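Local coordinates for calcium homeostasis modulator protein 5 (Homo sapiens, PDB 7D60) that assembles into undecameric, cone-shaped membrane channels with a large pore, whose gating and ion conductance are likely regulated by membrane lipids, at residues G29-F34 against V112-V117; F39-S44 against Y125-S130. All coordinates share one frame; numbering follows the deposited sequence.

Contact 1. Residues G29-F34 against V112-V117. With PA8 (1,2-dioctanoyl-sn-glycero-3-phosphate), chain P.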
loop_
_atom_site.group_PDB
_atom_site.type_symbol
_atom_site.label_atom_id
_atom_site.label_comp_id
_atom_site.label_asym_id
_atom_site.label_seq_id
_atom_site.Cartn_x
_atom_site.Cartn_y
_atom_site.Cartn_z
ATOM N N GLY A 29 -21.940 2.049 -27.146
ATOM C CA GLY A 29 -20.490 1.961 -27.190
ATOM C C GLY A 29 -19.940 1.313 -28.442
ATOM O O GLY A 29 -18.757 1.486 -28.745
ATOM N N SER A 30 -20.763 0.568 -29.172
ATOM C CA SER A 30 -20.332 -0.035 -30.425
ATOM C C SER A 30 -20.539 0.887 -31.613
ATOM O O SER A 30 -19.836 0.756 -32.619
ATOM C CB SER A 30 -21.081 -1.346 -30.667
ATOM O OG SER A 30 -20.754 -1.897 -31.927
ATOM N N GLU A 31 -21.493 1.812 -31.522
ATOM C CA GLU A 31 -21.690 2.782 -32.588
ATOM C C GLU A 31 -20.634 3.875 -32.555
ATOM O O GLU A 31 -20.255 4.396 -33.609
ATOM C CB GLU A 31 -23.085 3.392 -32.488
ATOM C CG GLU A 31 -23.572 4.033 -33.767
ATOM C CD GLU A 31 -23.239 5.510 -33.839
ATOM O OE1 GLU A 31 -22.978 6.114 -32.778
ATOM O OE2 GLU A 31 -23.228 6.065 -34.955
ATOM N N ARG A 32 -20.146 4.235 -31.367
ATOM C CA ARG A 32 -19.082 5.224 -31.273
ATOM C C ARG A 32 -17.738 4.668 -31.705
ATOM O O ARG A 32 -16.830 5.444 -32.004
ATOM C CB ARG A 32 -18.980 5.758 -29.848
ATOM C CG ARG A 32 -20.265 6.352 -29.338
ATOM C CD ARG A 32 -20.681 7.517 -30.196
ATOM N NE ARG A 32 -19.621 8.514 -30.285
ATOM C CZ ARG A 32 -19.270 9.134 -31.404
ATOM N NH1 ARG A 32 -19.896 8.863 -32.539
ATOM N NH2 ARG A 32 -18.292 10.027 -31.388
ATOM N N LEU A 33 -17.586 3.348 -31.733
ATOM C CA LEU A 33 -16.354 2.754 -32.224
ATOM C C LEU A 33 -16.349 2.659 -33.743
ATOM O O LEU A 33 -15.281 2.681 -34.357
ATOM C CB LEU A 33 -16.160 1.378 -31.582
ATOM C CG LEU A 33 -14.844 0.620 -31.748
ATOM C CD1 LEU A 33 -14.458 -0.024 -30.436
ATOM C CD2 LEU A 33 -14.969 -0.444 -32.822
ATOM N N PHE A 34 -17.523 2.568 -34.364
ATOM C CA PHE A 34 -17.590 2.490 -35.817
ATOM C C PHE A 34 -17.515 3.860 -36.467
ATOM O O PHE A 34 -16.921 3.997 -37.539
ATOM C CB PHE A 34 -18.876 1.791 -36.251
ATOM C CG PHE A 34 -18.725 0.318 -36.444
ATOM C CD1 PHE A 34 -18.089 -0.183 -37.564
ATOM C CD2 PHE A 34 -19.218 -0.569 -35.504
ATOM C CE1 PHE A 34 -17.944 -1.544 -37.742
ATOM C CE2 PHE A 34 -19.079 -1.928 -35.676
ATOM C CZ PHE A 34 -18.442 -2.416 -36.796
ATOM N N VAL A 112 -33.644 -2.307 -33.750
ATOM C CA VAL A 112 -34.232 -0.979 -33.604
ATOM C C VAL A 112 -33.384 -0.112 -32.679
ATOM O O VAL A 112 -33.241 1.094 -32.903
ATOM C CB VAL A 112 -35.693 -1.118 -33.130
ATOM C CG1 VAL A 112 -36.304 0.212 -32.754
ATOM C CG2 VAL A 112 -36.521 -1.745 -34.220
ATOM N N MET A 113 -32.751 -0.712 -31.673
ATOM C CA MET A 113 -31.844 0.044 -30.821
ATOM C C MET A 113 -30.551 0.422 -31.530
ATOM O O MET A 113 -29.867 1.343 -31.083
ATOM C CB MET A 113 -31.521 -0.747 -29.556
ATOM C CG MET A 113 -32.681 -0.856 -28.586
ATOM S SD MET A 113 -32.198 -1.201 -26.885
ATOM C CE MET A 113 -30.749 -2.209 -27.142
ATOM N N TRP A 114 -30.194 -0.267 -32.614
ATOM C CA TRP A 114 -29.043 0.156 -33.402
ATOM C C TRP A 114 -29.395 1.341 -34.285
ATOM O O TRP A 114 -28.624 2.298 -34.380
ATOM C CB TRP A 114 -28.519 -1.001 -34.251
ATOM C CG TRP A 114 -27.609 -0.559 -35.354
ATOM C CD1 TRP A 114 -27.927 -0.395 -36.668
ATOM C CD2 TRP A 114 -26.232 -0.210 -35.232
ATOM N NE1 TRP A 114 -26.839 0.038 -37.367
ATOM C CE2 TRP A 114 -25.782 0.158 -36.507
ATOM C CE3 TRP A 114 -25.335 -0.175 -34.165
ATOM C CZ2 TRP A 114 -24.478 0.552 -36.747
ATOM C CZ3 TRP A 114 -24.043 0.216 -34.404
ATOM C CH2 TRP A 114 -23.623 0.574 -35.685
ATOM N N LEU A 115 -30.554 1.290 -34.939
ATOM C CA LEU A 115 -30.968 2.330 -35.868
ATOM C C LEU A 115 -31.256 3.657 -35.186
ATOM O O LEU A 115 -31.225 4.694 -35.847
ATOM C CB LEU A 115 -32.209 1.879 -36.623
ATOM C CG LEU A 115 -31.987 1.171 -37.946
ATOM C CD1 LEU A 115 -33.246 0.454 -38.354
ATOM C CD2 LEU A 115 -31.594 2.183 -38.991
ATOM N N SER A 116 -31.539 3.649 -33.890
ATOM C CA SER A 116 -31.826 4.871 -33.161
ATOM C C SER A 116 -30.566 5.566 -32.678
ATOM O O SER A 116 -30.480 6.791 -32.743
ATOM C CB SER A 116 -32.730 4.558 -31.975
ATOM O OG SER A 116 -33.976 4.067 -32.417
ATOM N N VAL A 117 -29.590 4.809 -32.183
ATOM C CA VAL A 117 -28.328 5.400 -31.763
ATOM C C VAL A 117 -27.520 5.851 -32.974
ATOM O O VAL A 117 -26.796 6.850 -32.910
ATOM C CB VAL A 117 -27.563 4.392 -30.882
ATOM C CG1 VAL A 117 -26.248 4.955 -30.379
ATOM C CG2 VAL A 117 -28.417 3.995 -29.706
HETATM O O1 PA8 P . -20.943 15.506 -30.907
HETATM O O2 PA8 P . -22.623 14.285 -32.247
HETATM P P1 PA8 P . -21.287 14.185 -31.550
HETATM O O3 PA8 P . -20.219 13.836 -32.558
HETATM O O4 PA8 P . -21.364 13.016 -30.393
HETATM C C1 PA8 P . -22.465 12.152 -30.408
HETATM C C2 PA8 P . -22.475 11.306 -29.134
HETATM C C3 PA8 P . -23.710 10.407 -29.166
HETATM O O5 PA8 P . -24.334 10.379 -27.909
HETATM C C4 PA8 P . -25.402 9.473 -27.824
HETATM O O6 PA8 P . -25.748 8.865 -28.780
HETATM C C5 PA8 P . -26.142 9.252 -26.508
HETATM C C6 PA8 P . -27.519 8.636 -26.750
HETATM C C7 PA8 P . -28.027 7.821 -25.565
HETATM O O7 PA8 P . -21.320 10.514 -29.088
HETATM C C12 PA8 P . -20.344 10.874 -28.145
HETATM O O8 PA8 P . -19.705 11.860 -28.294
HETATM C C13 PA8 P . -20.073 9.976 -26.939
HETATM C C14 PA8 P . -21.051 10.210 -25.792
HETATM C C15 PA8 P . -21.923 8.986 -25.518
HETATM C C16 PA8 P . -22.604 9.065 -24.154
HETATM C C17 PA8 P . -21.732 8.527 -23.022
HETATM C C18 PA8 P . -22.310 7.255 -22.407
#
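Glu31 of helix 15-38 (S1) meets Trp114 and Val117 of helix 109-120 (S3). The contact across the helices is mainly apolar. Glu31 CB lies 3.8 Å from Trp114 CZ3, and Glu31 CG is 3.9 Å from it. The six-membered end of the indole therefore receives the aliphatic part of Glu31, at an oblique approach. Val117 CG1 stands 4.1 Å from Glu31 CB. Glu31 CG is anti to the backbone N (chi1 -160°), and a bend at chi2 then turns the carboxylate past Val117, with Glu31 OE1 3.9 Å from Val117 O. These two oxygens are neighbours without a bond.

The polar ends look to other partners. Trp114 NE1 donates to Leu55 O on helix 47-68, and Glu31 OE2 takes a weak hydrogen bond from Asn121 ND2.

Charge and lipid meet at Arg32. Bends at chi2 and chi3 fold its chain so that the ester oxygen PA8 O7 lies over one guanidinium face, 2.9 Å from Arg32 NE. Arg32 NH2 is 4.4 Å from the phosphate oxygen PA8 O3. A leucine here would remove the guanidinium, and the ester would probably lose its close polar partner and the phosphate some charge compensation.

Arg32 and Asn121 are both phosphatidic acid-binding residues. The chemistry is divided between neighbouring residues of S1: Glu31 packs its carbon chain against S3, while Arg32 presents positive charge to an anionic lipid.

Contact 2. Residues F39-S44 against Y125-S130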
loop_
_atom_site.group_PDB
_atom_site.type_symbol
_atom_site.label_atom_id
_atom_site.label_comp_id
_atom_site.label_asym_id
_atom_site.label_seq_id
_atom_site.Cartn_x
_atom_site.Cartn_y
_atom_site.Cartn_z
ATOM N N PHE A 39 -15.397 4.720 -39.848
ATOM C CA PHE A 39 -16.182 5.464 -40.823
ATOM C C PHE A 39 -15.426 6.712 -41.254
ATOM O O PHE A 39 -15.026 7.526 -40.417
ATOM C CB PHE A 39 -17.542 5.838 -40.241
ATOM C CG PHE A 39 -18.525 6.349 -41.254
ATOM C CD1 PHE A 39 -18.698 7.706 -41.452
ATOM C CD2 PHE A 39 -19.292 5.473 -41.994
ATOM C CE1 PHE A 39 -19.604 8.174 -42.375
ATOM C CE2 PHE A 39 -20.206 5.939 -42.910
ATOM C CZ PHE A 39 -20.357 7.288 -43.104
ATOM N N LYS A 40 -15.226 6.856 -42.559
ATOM C CA LYS A 40 -14.770 8.108 -43.147
ATOM C C LYS A 40 -15.385 8.227 -44.530
ATOM O O LYS A 40 -15.090 7.431 -45.424
ATOM C CB LYS A 40 -13.239 8.200 -43.179
ATOM C CG LYS A 40 -12.497 6.951 -43.607
ATOM C CD LYS A 40 -11.004 7.136 -43.439
ATOM C CE LYS A 40 -10.622 7.132 -41.969
ATOM N NZ LYS A 40 -10.849 5.803 -41.335
ATOM N N CYS A 41 -16.253 9.197 -44.683
ATOM C CA CYS A 41 -17.101 9.364 -45.850
ATOM C C CYS A 41 -16.265 9.782 -47.055
ATOM O O CYS A 41 -15.432 10.682 -46.948
ATOM C CB CYS A 41 -18.177 10.415 -45.557
ATOM S SG CYS A 41 -19.464 10.708 -46.803
ATOM N N PRO A 42 -16.451 9.147 -48.202
ATOM C CA PRO A 42 -15.843 9.638 -49.435
ATOM C C PRO A 42 -16.645 10.831 -49.943
ATOM O O PRO A 42 -17.623 11.264 -49.344
ATOM C CB PRO A 42 -15.947 8.440 -50.373
ATOM C CG PRO A 42 -17.173 7.764 -49.944
ATOM C CD PRO A 42 -17.307 7.981 -48.462
ATOM N N CYS A 43 -16.229 11.367 -51.072
ATOM C CA CYS A 43 -16.934 12.508 -51.622
ATOM C C CYS A 43 -17.181 12.285 -53.097
ATOM O O CYS A 43 -16.926 13.134 -53.950
ATOM C CB CYS A 43 -16.164 13.776 -51.291
ATOM S SG CYS A 43 -16.626 14.408 -49.654
ATOM N N SER A 44 -17.696 11.104 -53.395
ATOM C CA SER A 44 -17.838 10.560 -54.730
ATOM C C SER A 44 -19.314 10.333 -55.023
ATOM O O SER A 44 -20.191 10.765 -54.277
ATOM C CB SER A 44 -17.047 9.260 -54.851
ATOM O OG SER A 44 -15.697 9.446 -54.469
ATOM N N TYR A 125 -26.201 9.408 -41.740
ATOM C CA TYR A 125 -27.238 10.033 -42.551
ATOM C C TYR A 125 -26.696 11.210 -43.341
ATOM O O TYR A 125 -27.185 11.489 -44.437
ATOM C CB TYR A 125 -28.395 10.476 -41.654
ATOM C CG TYR A 125 -29.552 11.186 -42.335
ATOM C CD1 TYR A 125 -30.620 10.471 -42.846
ATOM C CD2 TYR A 125 -29.595 12.576 -42.426
ATOM C CE1 TYR A 125 -31.676 11.110 -43.452
ATOM C CE2 TYR A 125 -30.642 13.218 -43.027
ATOM C CZ TYR A 125 -31.680 12.482 -43.537
ATOM O OH TYR A 125 -32.730 13.126 -44.136
ATOM N N GLU A 126 -25.707 11.913 -42.792
ATOM C CA GLU A 126 -25.120 13.058 -43.475
ATOM C C GLU A 126 -24.358 12.627 -44.723
ATOM O O GLU A 126 -24.414 13.304 -45.756
ATOM C CB GLU A 126 -24.220 13.808 -42.495
ATOM C CG GLU A 126 -23.205 14.743 -43.102
ATOM C CD GLU A 126 -22.273 15.323 -42.059
ATOM O OE1 GLU A 126 -22.665 15.368 -40.876
ATOM O OE2 GLU A 126 -21.152 15.730 -42.418
ATOM N N CYS A 127 -23.674 11.483 -44.656
ATOM C CA CYS A 127 -22.997 10.934 -45.826
ATOM C C CYS A 127 -23.995 10.433 -46.864
ATOM O O CYS A 127 -23.783 10.611 -48.065
ATOM C CB CYS A 127 -22.052 9.813 -45.389
ATOM S SG CYS A 127 -20.848 9.223 -46.610
ATOM N N ALA A 128 -25.099 9.831 -46.429
ATOM C CA ALA A 128 -26.025 9.220 -47.374
ATOM C C ALA A 128 -26.963 10.237 -48.015
ATOM O O ALA A 128 -27.331 10.087 -49.183
ATOM C CB ALA A 128 -26.829 8.121 -46.685
ATOM N N MET A 129 -27.376 11.266 -47.275
ATOM C CA MET A 129 -28.272 12.283 -47.816
ATOM C C MET A 129 -27.560 13.261 -48.744
ATOM O O MET A 129 -28.228 13.933 -49.536
ATOM C CB MET A 129 -28.952 13.038 -46.666
ATOM C CG MET A 129 -30.211 13.822 -47.012
ATOM S SD MET A 129 -31.279 13.041 -48.229
ATOM C CE MET A 129 -32.167 11.872 -47.213
ATOM N N SER A 130 -26.226 13.335 -48.682
ATOM C CA SER A 130 -25.476 14.226 -49.561
ATOM C C SER A 130 -25.583 13.801 -51.020
ATOM O O SER A 130 -25.778 14.641 -51.904
ATOM C CB SER A 130 -24.014 14.267 -49.136
ATOM O OG SER A 130 -23.894 14.545 -47.760
#
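Cys41 and Cys127 are joined by a disulfide, SG to SG at 2.0 Å. Its chi3 is 89°, a value usual for disulfides. With SG anti to the backbone N in both residues (chi1 -175° in Cys41, -167° in Cys127), each sulfur is carried away from its own backbone N into the space between the segments. The two CA atoms are 6.1 Å apart.

Phe39 and Pro42 flank the bridge in sequence and touch its Cys127 half. Phe39 CZ is 3.8 Å from Cys127 CB, which sits at the ring edge, in the ring plane. Cys127 SG makes an oblique sulfur-aromatic contact, 5.2 Å from the centroid of the Phe39 ring. Pro42 CD approaches Cys127 SG more loosely, at 4.2 Å.

Further out, the Phe39 ring packs edge-to-face with Phe124 and Phe54 and also meets the ring of Tyr50. Asn47, at the start of helix 47-68, touches Cys41, Pro42 and Cys127, while Pro42 also packs on Leu173 of a neighbouring subunit. Cys43 forms a second disulfide with Cys158.

The link between the segments is covalent, with apolar packing beside it. It ties the extracellular S1-S2 loop to the outer end of S3, and the Cys43 bridge adds a second tether from the same loop.

How the contacts relate
Contacts 1 and 2 both join the S1 side of the subunit to S3, and their centres are about 17 Å apart. Contact 1 lies within the membrane helices, and contact 2 at their extracellular end. The two meet where S1 runs into its loop: Phe34 O is 2.9 Å from Phe39 N, a probable hydrogen bond. Phe34 also touches Phe54 of helix 47-68. Each contact has a basic residue beside bound phosphatidic acid, but not the same molecule. Arg32 belongs to contact 1, while Lys40 of contact 2 forms a salt bridge to a different PA8 molecule. The Phe39 side chain is about 8 Å from that of Asn121, which places contact 2 near the Arg32 lipid site.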